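Local structure of hypothetical sugar kinase (Cytophaga hutchinsonii, 3R8E) at residues 144-153 with 261-270; 271-282 with 296-304. The protein is probably an ATP-dependent sugar kinase of the ROK family, transferring phosphate to a sugar whose identity is not established. One frame throughout, in Å; residues are numbered along the deposited sequence. Where two conformers were deposited one is given.

Contact 1 of 2, residues 144-153 with 261-270; sequences MQTFILLALG and LNNILLGGGI
L265 pairs with L149 where two parallel strands run side by side at 19°, and its backbone bonds to both neighbours of that partner: L265 N to I148 O (2.8 Å) and L150 N to L265 O (2.9 Å). With CG beside the backbone N (chi1 -66°), L265 meets the bent end of selenomethionine M144 tip to tip, M144 CE to L265 CG 3.8 Å, while F147 reaches its CD1 obliquely.

L152 closes the C-terminal end. Its O receives I270 N at 3.1 Å, and its CB packs on I270 CG2. Two residues before I270, G268 has a phi of 88°, and a side chain there would collide with L152 O. This glycine run resembles the adenosine motif of the actin-like kinases.

At the other end N263 ND2 donates to T146 O (3.0 Å), which also accepts from a water held by N262 N. With an alanine here, T146 O would probably keep the water but lose its amide donor, and the M144 selenium the amide beside it.

Helix 127-138 packs on the face of L149 and L265, helix 274-288 on that of I264 and L266. Strands 156-162 and 298-301 flank the pair within the sheet.

Contact 2 of 2, residues 271-282 with 296-304; sequences SGAFDYFVPNLK and DMYIGKATL
I299 meets four residues of helix 274-282 with its two branches, a compact example of how a single strand residue can seat a helix on a sheet. Its CG2 slides alongside V278, 4.1 Å from CG1, and comes equally near F274 CZ. The other branch ends in CD1, 3.8 Å from L281 CD2, the two side chains crossing obliquely.

F274 completes the tight part. Its CG stands anti to the backbone N (chi1 -171°), which sends the ring from the first turn of the helix to the strand backbone. One face is filled by V278, whose CG2 sits 3.5 Å above the ring centre, so the helix itself helps to fix the ring's tilt. The edge is turned to carbonyl oxygens: I299 O lies in the ring plane near CZ, and G300 O is 3.5 Å from CE2. Such edge C-H groups, slightly positive, probably suit these oxygens.

Two margins contrast with this. On the solvent side, exposed K282, modelled in two conformers, meets I299 only through CE, 4.0 Å from I299 CD1 in the one described, a doubtful contact. The other margin is polar. Here K301 slides past the F274 ring and bends at chi2 (92°) and chi4, so NZ donates to A302 O at 3.2 Å. S271 is also modelled twice; in the conformer described NZ is placed to donate to S271 OG (2.8 Å), and OG to bond G268 O, a link to the glycine-rich turn in that copy alone.

The helix runs nearly antiparallel to strand 298-301, the two axes 10.7 Å apart. Behind it lies helix 235-259, where L281 touches I248 and L252. Beside I299 in the sheet is strand 263-267, whose L266 packs against F277, V278 and I299.

How the contacts relate
The two contacts lie about 9 Å apart, centre to centre, and share one five-stranded mixed sheet of the ribonuclease H-like type. Contact 2 follows contact 1 along the chain: strand 263-267 passes through the glycine turn into helix 274-288 and returns as strand 298-301, a beta-alpha-beta crossover onto the adjacent parallel strand. I264 O and G300 N, 2.8 Å apart, probably join these strands by a hydrogen bond. Near the start of both strands, in the N262 conformer described, ND2 probably bonds to D296 OD1 (2.7 Å), which also forms a salt bridge with R171 of the second subunit. The strands thus lie between the glycine turn, which in related kinases contacts nucleotide, and loops reaching the second subunit.

Contact 1 of 2, residues 144-153 with 261-270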
loop_
_atom_site.group_PDB
_atom_site.type_symbol
_atom_site.label_atom_id
_atom_site.label_comp_id
_atom_site.label_asym_id
_atom_site.label_seq_id
_atom_site.Cartn_x
_atom_site.Cartn_y
_atom_site.Cartn_z
HETATM N N MSE A 144 16.548 9.717 6.928
HETATM C CA MSE A 144 15.212 10.170 6.511
HETATM C C MSE A 144 14.264 9.080 7.007
HETATM O O MSE A 144 14.475 7.910 6.681
HETATM C CB MSE A 144 15.162 10.345 4.992
HETATM C CG MSE A 144 13.813 10.833 4.481
HETATM SE SE MSE A 144 13.954 11.541 2.677
HETATM C CE MSE A 144 14.523 10.023 1.722
ATOM N N GLN A 145 13.316 9.432 7.885
ATOM C CA GLN A 145 12.508 8.454 8.607
ATOM C C GLN A 145 11.481 7.692 7.776
ATOM O O GLN A 145 11.268 6.504 8.033
ATOM C CB GLN A 145 11.793 9.125 9.790
ATOM C CG GLN A 145 12.750 9.626 10.884
ATOM C CD GLN A 145 13.555 8.528 11.544
ATOM O OE1 GLN A 145 14.739 8.318 11.254
ATOM N NE2 GLN A 145 12.949 7.828 12.473
ATOM N N THR A 146 10.796 8.370 6.849
ATOM C CA THR A 146 9.713 7.744 6.092
ATOM C C THR A 146 9.889 8.012 4.605
ATOM O O THR A 146 9.756 9.154 4.165
ATOM C CB THR A 146 8.363 8.257 6.631
ATOM O OG1 THR A 146 8.318 8.005 8.045
ATOM C CG2 THR A 146 7.158 7.598 5.940
ATOM N N PHE A 147 10.193 6.955 3.833
ATOM C CA PHE A 147 10.383 7.089 2.389
ATOM C C PHE A 147 10.273 5.764 1.677
ATOM O O PHE A 147 10.396 4.707 2.294
ATOM C CB PHE A 147 11.764 7.717 2.057
ATOM C CG PHE A 147 12.976 6.864 2.361
ATOM C CD1 PHE A 147 13.509 6.012 1.397
ATOM C CD2 PHE A 147 13.623 6.962 3.587
ATOM C CE1 PHE A 147 14.641 5.239 1.671
ATOM C CE2 PHE A 147 14.768 6.200 3.853
ATOM C CZ PHE A 147 15.262 5.337 2.893
ATOM N N ILE A 148 10.118 5.832 0.354
ATOM C CA ILE A 148 10.155 4.671 -0.525
ATOM C C ILE A 148 11.359 4.818 -1.448
ATOM O O ILE A 148 11.607 5.908 -1.975
ATOM C CB ILE A 148 8.841 4.421 -1.344
ATOM C CG1 ILE A 148 8.949 3.100 -2.160
ATOM C CG2 ILE A 148 8.516 5.599 -2.283
ATOM C CD1 ILE A 148 7.640 2.568 -2.709
ATOM N N LEU A 149 12.102 3.722 -1.624
ATOM C CA LEU A 149 13.169 3.633 -2.600
ATOM C C LEU A 149 12.643 2.785 -3.736
ATOM O O LEU A 149 12.302 1.627 -3.510
ATOM C CB LEU A 149 14.482 3.061 -2.020
ATOM C CG LEU A 149 15.566 2.665 -3.054
ATOM C CD1 LEU A 149 16.054 3.864 -3.832
ATOM C CD2 LEU A 149 16.753 2.018 -2.388
ATOM N N LEU A 150 12.518 3.364 -4.932
ATOM C CA LEU A 150 12.128 2.628 -6.129
ATOM C C LEU A 150 13.371 2.358 -6.946
ATOM O O LEU A 150 13.995 3.307 -7.433
ATOM C CB LEU A 150 11.107 3.386 -7.001
ATOM C CG LEU A 150 9.669 3.480 -6.588
ATOM C CD1 LEU A 150 8.879 4.159 -7.699
ATOM C CD2 LEU A 150 9.066 2.104 -6.359
ATOM N N ALA A 151 13.754 1.082 -7.074
ATOM C CA ALA A 151 14.906 0.682 -7.876
ATOM C C ALA A 151 14.393 0.261 -9.250
ATOM O O ALA A 151 13.790 -0.804 -9.397
ATOM C CB ALA A 151 15.675 -0.436 -7.192
ATOM N N LEU A 152 14.556 1.157 -10.235
ATOM C CA LEU A 152 14.043 0.984 -11.588
ATOM C C LEU A 152 15.104 0.368 -12.508
ATOM O O LEU A 152 15.896 1.078 -13.131
ATOM C CB LEU A 152 13.527 2.332 -12.141
ATOM C CG LEU A 152 12.459 3.043 -11.280
ATOM C CD1 LEU A 152 12.515 4.542 -11.466
ATOM C CD2 LEU A 152 11.062 2.514 -11.562
ATOM N N GLY A 153 15.089 -0.960 -12.573
ATOM C CA GLY A 153 16.001 -1.745 -13.398
ATOM C C GLY A 153 15.245 -2.672 -14.319
ATOM O O GLY A 153 14.178 -2.306 -14.822
ATOM N N LEU A 261 3.030 8.242 2.578
ATOM C CA LEU A 261 4.424 8.673 2.593
ATOM C C LEU A 261 4.563 9.622 1.418
ATOM O O LEU A 261 3.771 9.527 0.480
ATOM C CB LEU A 261 5.435 7.490 2.537
ATOM C CG LEU A 261 5.392 6.537 1.321
ATOM C CD1 LEU A 261 6.148 7.111 0.129
ATOM C CD2 LEU A 261 6.034 5.211 1.659
ATOM N N ASN A 262 5.524 10.541 1.452
ATOM C CA ASN A 262 5.682 11.449 0.314
ATOM C C ASN A 262 7.160 11.792 0.046
ATOM O O ASN A 262 7.445 12.774 -0.638
ATOM C CB ASN A 262 4.828 12.713 0.475
ATOM C CG ASN A 262 5.217 13.583 1.632
ATOM O OD1 ASN A 262 6.058 13.219 2.458
ATOM N ND2 ASN A 262 4.591 14.745 1.732
ATOM N N ASN A 263 8.087 10.967 0.560
ATOM C CA ASN A 263 9.512 11.070 0.259
ATOM C C ASN A 263 9.834 9.915 -0.641
ATOM O O ASN A 263 9.539 8.773 -0.286
ATOM C CB ASN A 263 10.376 11.060 1.508
ATOM C CG ASN A 263 10.247 12.293 2.348
ATOM O OD1 ASN A 263 10.167 13.420 1.845
ATOM N ND2 ASN A 263 10.283 12.097 3.653
ATOM N N ILE A 264 10.345 10.209 -1.846
ATOM C CA ILE A 264 10.621 9.176 -2.840
ATOM C C ILE A 264 12.061 9.283 -3.320
ATOM O O ILE A 264 12.493 10.359 -3.755
ATOM C CB ILE A 264 9.613 9.293 -4.023
ATOM C CG1 ILE A 264 8.157 9.101 -3.549
ATOM C CG2 ILE A 264 9.940 8.307 -5.170
ATOM C CD1 ILE A 264 7.182 10.017 -4.216
ATOM N N LEU A 265 12.788 8.152 -3.261
ATOM C CA LEU A 265 14.148 8.036 -3.799
ATOM C C LEU A 265 14.092 7.125 -5.008
ATOM O O LEU A 265 13.515 6.037 -4.931
ATOM C CB LEU A 265 15.170 7.506 -2.776
ATOM C CG LEU A 265 15.497 8.379 -1.554
ATOM C CD1 LEU A 265 16.554 7.708 -0.696
ATOM C CD2 LEU A 265 15.966 9.788 -1.952
ATOM N N LEU A 266 14.698 7.559 -6.118
ATOM C CA LEU A 266 14.686 6.798 -7.356
ATOM C C LEU A 266 16.081 6.290 -7.698
ATOM O O LEU A 266 17.016 7.083 -7.832
ATOM C CB LEU A 266 14.113 7.658 -8.502
ATOM C CG LEU A 266 12.677 8.183 -8.307
ATOM C CD1 LEU A 266 12.323 9.187 -9.371
ATOM C CD2 LEU A 266 11.644 7.047 -8.294
ATOM N N GLY A 267 16.194 4.968 -7.829
ATOM C CA GLY A 267 17.433 4.262 -8.156
ATOM C C GLY A 267 17.297 3.359 -9.369
ATOM O O GLY A 267 16.279 3.402 -10.066
ATOM N N GLY A 268 18.321 2.549 -9.627
ATOM C CA GLY A 268 18.337 1.637 -10.770
ATOM C C GLY A 268 18.888 2.277 -12.027
ATOM O O GLY A 268 19.149 3.481 -12.046
ATOM N N GLY A 269 19.053 1.470 -13.078
ATOM C CA GLY A 269 19.588 1.907 -14.368
ATOM C C GLY A 269 18.835 3.040 -15.040
ATOM O O GLY A 269 19.451 3.920 -15.648
ATOM N N ILE A 270 17.502 3.047 -14.911
ATOM C CA ILE A 270 16.625 4.046 -15.516
ATOM C C ILE A 270 16.737 5.429 -14.816
ATOM O O ILE A 270 16.500 6.442 -15.485
ATOM C CB ILE A 270 15.174 3.471 -15.535
ATOM C CG1 ILE A 270 14.921 2.757 -16.873
ATOM C CG2 ILE A 270 14.057 4.493 -15.220
ATOM C CD1 ILE A 270 14.123 1.535 -16.757
HETATM O O HOH W 1 7.195 10.361 3.935
#

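Contact 2 of 2, residues 271-282 with 296-304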
loop_
_atom_site.group_PDB
_atom_site.type_symbol
_atom_site.label_atom_id
_atom_site.label_comp_id
_atom_site.label_asym_id
_atom_site.label_seq_id
_atom_site.Cartn_x
_atom_site.Cartn_y
_atom_site.Cartn_z
ATOM N N SER A 271 17.120 5.467 -13.506
ATOM C CA SER A 271 17.250 6.698 -12.710
ATOM C C SER A 271 18.293 7.681 -13.280
ATOM O O SER A 271 18.310 8.851 -12.886
ATOM C CB SER A 271 17.586 6.378 -11.257
ATOM O OG SER A 271 18.909 5.888 -11.098
ATOM N N GLY A 272 19.128 7.214 -14.209
ATOM C CA GLY A 272 20.129 8.059 -14.856
ATOM C C GLY A 272 19.453 9.088 -15.750
ATOM O O GLY A 272 20.041 10.124 -16.078
ATOM N N ALA A 273 18.180 8.805 -16.120
ATOM C CA ALA A 273 17.308 9.643 -16.943
ATOM C C ALA A 273 16.319 10.435 -16.075
ATOM O O ALA A 273 15.281 10.880 -16.572
ATOM C CB ALA A 273 16.550 8.773 -17.925
ATOM N N PHE A 274 16.661 10.621 -14.782
ATOM C CA PHE A 274 15.881 11.325 -13.756
ATOM C C PHE A 274 15.253 12.620 -14.292
ATOM O O PHE A 274 14.037 12.770 -14.236
ATOM C CB PHE A 274 16.790 11.646 -12.552
ATOM C CG PHE A 274 16.108 12.179 -11.313
ATOM C CD1 PHE A 274 15.873 13.544 -11.161
ATOM C CD2 PHE A 274 15.749 11.327 -10.275
ATOM C CE1 PHE A 274 15.253 14.039 -10.009
ATOM C CE2 PHE A 274 15.139 11.824 -9.120
ATOM C CZ PHE A 274 14.894 13.175 -8.996
ATOM N N ASP A 275 16.071 13.526 -14.860
ATOM C CA ASP A 275 15.613 14.822 -15.355
ATOM C C ASP A 275 14.562 14.745 -16.473
ATOM O O ASP A 275 13.807 15.703 -16.650
ATOM C CB ASP A 275 16.812 15.651 -15.851
ATOM C CG ASP A 275 17.834 15.992 -14.777
ATOM O OD1 ASP A 275 17.479 15.940 -13.573
ATOM O OD2 ASP A 275 18.979 16.342 -15.141
ATOM N N TYR A 276 14.505 13.625 -17.213
ATOM C CA TYR A 276 13.603 13.488 -18.356
ATOM C C TYR A 276 12.277 12.782 -18.012
ATOM O O TYR A 276 11.287 13.036 -18.703
ATOM C CB TYR A 276 14.330 12.786 -19.519
ATOM C CG TYR A 276 15.730 13.336 -19.710
ATOM C CD1 TYR A 276 15.933 14.641 -20.156
ATOM C CD2 TYR A 276 16.846 12.603 -19.317
ATOM C CE1 TYR A 276 17.212 15.184 -20.248
ATOM C CE2 TYR A 276 18.130 13.137 -19.403
ATOM C CZ TYR A 276 18.308 14.428 -19.867
ATOM O OH TYR A 276 19.571 14.960 -19.944
ATOM N N PHE A 277 12.232 11.939 -16.961
ATOM C CA PHE A 277 10.973 11.270 -16.599
ATOM C C PHE A 277 10.326 11.848 -15.317
ATOM O O PHE A 277 9.113 11.723 -15.159
ATOM C CB PHE A 277 11.130 9.735 -16.492
ATOM C CG PHE A 277 11.902 9.167 -15.324
ATOM C CD1 PHE A 277 11.298 9.009 -14.080
ATOM C CD2 PHE A 277 13.188 8.674 -15.496
ATOM C CE1 PHE A 277 12.002 8.455 -13.009
ATOM C CE2 PHE A 277 13.891 8.117 -14.423
ATOM C CZ PHE A 277 13.293 8.016 -13.183
ATOM N N VAL A 278 11.111 12.475 -14.412
ATOM C CA VAL A 278 10.575 13.025 -13.150
ATOM C C VAL A 278 9.537 14.169 -13.402
ATOM O O VAL A 278 8.532 14.160 -12.692
ATOM C CB VAL A 278 11.695 13.429 -12.143
ATOM C CG1 VAL A 278 11.151 14.241 -10.964
ATOM C CG2 VAL A 278 12.411 12.181 -11.627
ATOM N N PRO A 279 9.662 15.100 -14.388
ATOM C CA PRO A 279 8.604 16.117 -14.556
ATOM C C PRO A 279 7.207 15.510 -14.737
ATOM O O PRO A 279 6.291 15.936 -14.040
ATOM C CB PRO A 279 9.051 16.895 -15.795
ATOM C CG PRO A 279 10.521 16.758 -15.793
ATOM C CD PRO A 279 10.768 15.346 -15.340
ATOM N N ASN A 280 7.049 14.489 -15.607
ATOM C CA ASN A 280 5.734 13.860 -15.818
ATOM C C ASN A 280 5.312 12.992 -14.633
ATOM O O ASN A 280 4.113 12.837 -14.395
ATOM C CB ASN A 280 5.692 13.061 -17.101
ATOM C CG ASN A 280 5.013 13.807 -18.222
ATOM O OD1 ASN A 280 4.860 15.033 -18.183
ATOM N ND2 ASN A 280 4.569 13.088 -19.241
ATOM N N LEU A 281 6.289 12.441 -13.896
ATOM C CA LEU A 281 6.057 11.670 -12.676
ATOM C C LEU A 281 5.408 12.603 -11.654
ATOM O O LEU A 281 4.355 12.263 -11.102
ATOM C CB LEU A 281 7.396 11.092 -12.157
ATOM C CG LEU A 281 7.374 10.128 -10.965
ATOM C CD1 LEU A 281 8.677 9.365 -10.889
ATOM C CD2 LEU A 281 7.196 10.873 -9.632
ATOM N N LYS A 282 6.035 13.793 -11.437
ATOM C CA LYS A 282 5.550 14.810 -10.505
ATOM C C LYS A 282 4.170 15.312 -10.945
ATOM O O LYS A 282 3.290 15.472 -10.101
ATOM C CB LYS A 282 6.562 15.965 -10.421
ATOM C CG LYS A 282 6.448 16.827 -9.166
ATOM C CD LYS A 282 7.557 17.883 -9.089
ATOM C CE LYS A 282 8.866 17.345 -8.551
ATOM N NZ LYS A 282 9.916 18.394 -8.493
ATOM N N ASP A 296 4.610 19.055 0.914
ATOM C CA ASP A 296 5.972 18.844 1.411
ATOM C C ASP A 296 6.598 17.569 0.822
ATOM O O ASP A 296 7.476 16.967 1.444
ATOM C CB ASP A 296 6.019 18.836 2.956
ATOM C CG ASP A 296 5.130 17.841 3.689
ATOM O OD1 ASP A 296 4.387 17.091 3.018
ATOM O OD2 ASP A 296 5.163 17.829 4.940
HETATM N N MSE A 297 6.149 17.177 -0.390
HETATM C CA MSE A 297 6.670 15.984 -1.053
HETATM C C MSE A 297 8.101 16.233 -1.551
HETATM O O MSE A 297 8.486 17.376 -1.840
HETATM C CB MSE A 297 5.741 15.522 -2.189
HETATM C CG MSE A 297 5.874 16.332 -3.485
HETATM SE SE MSE A 297 4.856 15.587 -4.961
HETATM C CE MSE A 297 5.576 13.812 -4.937
ATOM N N TYR A 298 8.898 15.157 -1.610
ATOM C CA TYR A 298 10.288 15.195 -2.047
ATOM C C TYR A 298 10.560 14.018 -2.968
ATOM O O TYR A 298 10.213 12.885 -2.637
ATOM C CB TYR A 298 11.242 15.187 -0.839
ATOM C CG TYR A 298 12.690 14.898 -1.173
ATOM C CD1 TYR A 298 13.480 15.843 -1.825
ATOM C CD2 TYR A 298 13.279 13.686 -0.820
ATOM C CE1 TYR A 298 14.815 15.580 -2.135
ATOM C CE2 TYR A 298 14.618 13.422 -1.104
ATOM C CZ TYR A 298 15.379 14.366 -1.775
ATOM O OH TYR A 298 16.699 14.097 -2.061
ATOM N N ILE A 299 11.141 14.300 -4.139
ATOM C CA ILE A 299 11.543 13.282 -5.105
ATOM C C ILE A 299 13.034 13.485 -5.320
ATOM O O ILE A 299 13.454 14.525 -5.835
ATOM C CB ILE A 299 10.726 13.290 -6.420
ATOM C CG1 ILE A 299 9.222 13.119 -6.137
ATOM C CG2 ILE A 299 11.242 12.191 -7.381
ATOM C CD1 ILE A 299 8.342 13.574 -7.226
ATOM N N GLY A 300 13.816 12.533 -4.832
ATOM C CA GLY A 300 15.267 12.583 -4.907
ATOM C C GLY A 300 15.876 11.414 -5.645
ATOM O O GLY A 300 15.205 10.416 -5.915
ATOM N N LYS A 301 17.154 11.547 -5.989
ATOM C CA LYS A 301 17.903 10.504 -6.674
ATOM C C LYS A 301 18.600 9.634 -5.624
ATOM O O LYS A 301 19.197 10.172 -4.685
ATOM C CB LYS A 301 18.915 11.159 -7.654
ATOM C CG LYS A 301 19.927 10.214 -8.301
ATOM C CD LYS A 301 19.458 9.659 -9.644
ATOM C CE LYS A 301 20.511 8.792 -10.293
ATOM N NZ LYS A 301 20.659 7.477 -9.609
ATOM N N ALA A 302 18.501 8.301 -5.760
ATOM C CA ALA A 302 19.204 7.361 -4.881
ATOM C C ALA A 302 20.655 7.340 -5.344
ATOM O O ALA A 302 20.916 6.992 -6.497
ATOM C CB ALA A 302 18.577 5.981 -4.968
ATOM N N THR A 303 21.583 7.808 -4.502
ATOM C CA THR A 303 22.986 7.971 -4.913
ATOM C C THR A 303 23.867 6.744 -4.661
ATOM O O THR A 303 24.970 6.690 -5.210
ATOM C CB THR A 303 23.611 9.199 -4.239
ATOM O OG1 THR A 303 23.745 8.959 -2.836
ATOM C CG2 THR A 303 22.817 10.487 -4.500
ATOM N N LEU A 304 23.402 5.762 -3.865
ATOM C CA LEU A 304 24.218 4.569 -3.592
ATOM C C LEU A 304 24.253 3.610 -4.778
ATOM O O LEU A 304 25.142 2.753 -4.844
ATOM C CB LEU A 304 23.740 3.836 -2.338
ATOM C CG LEU A 304 23.867 4.594 -1.012
ATOM C CD1 LEU A 304 23.355 3.753 0.102
ATOM C CD2 LEU A 304 25.320 4.998 -0.710
#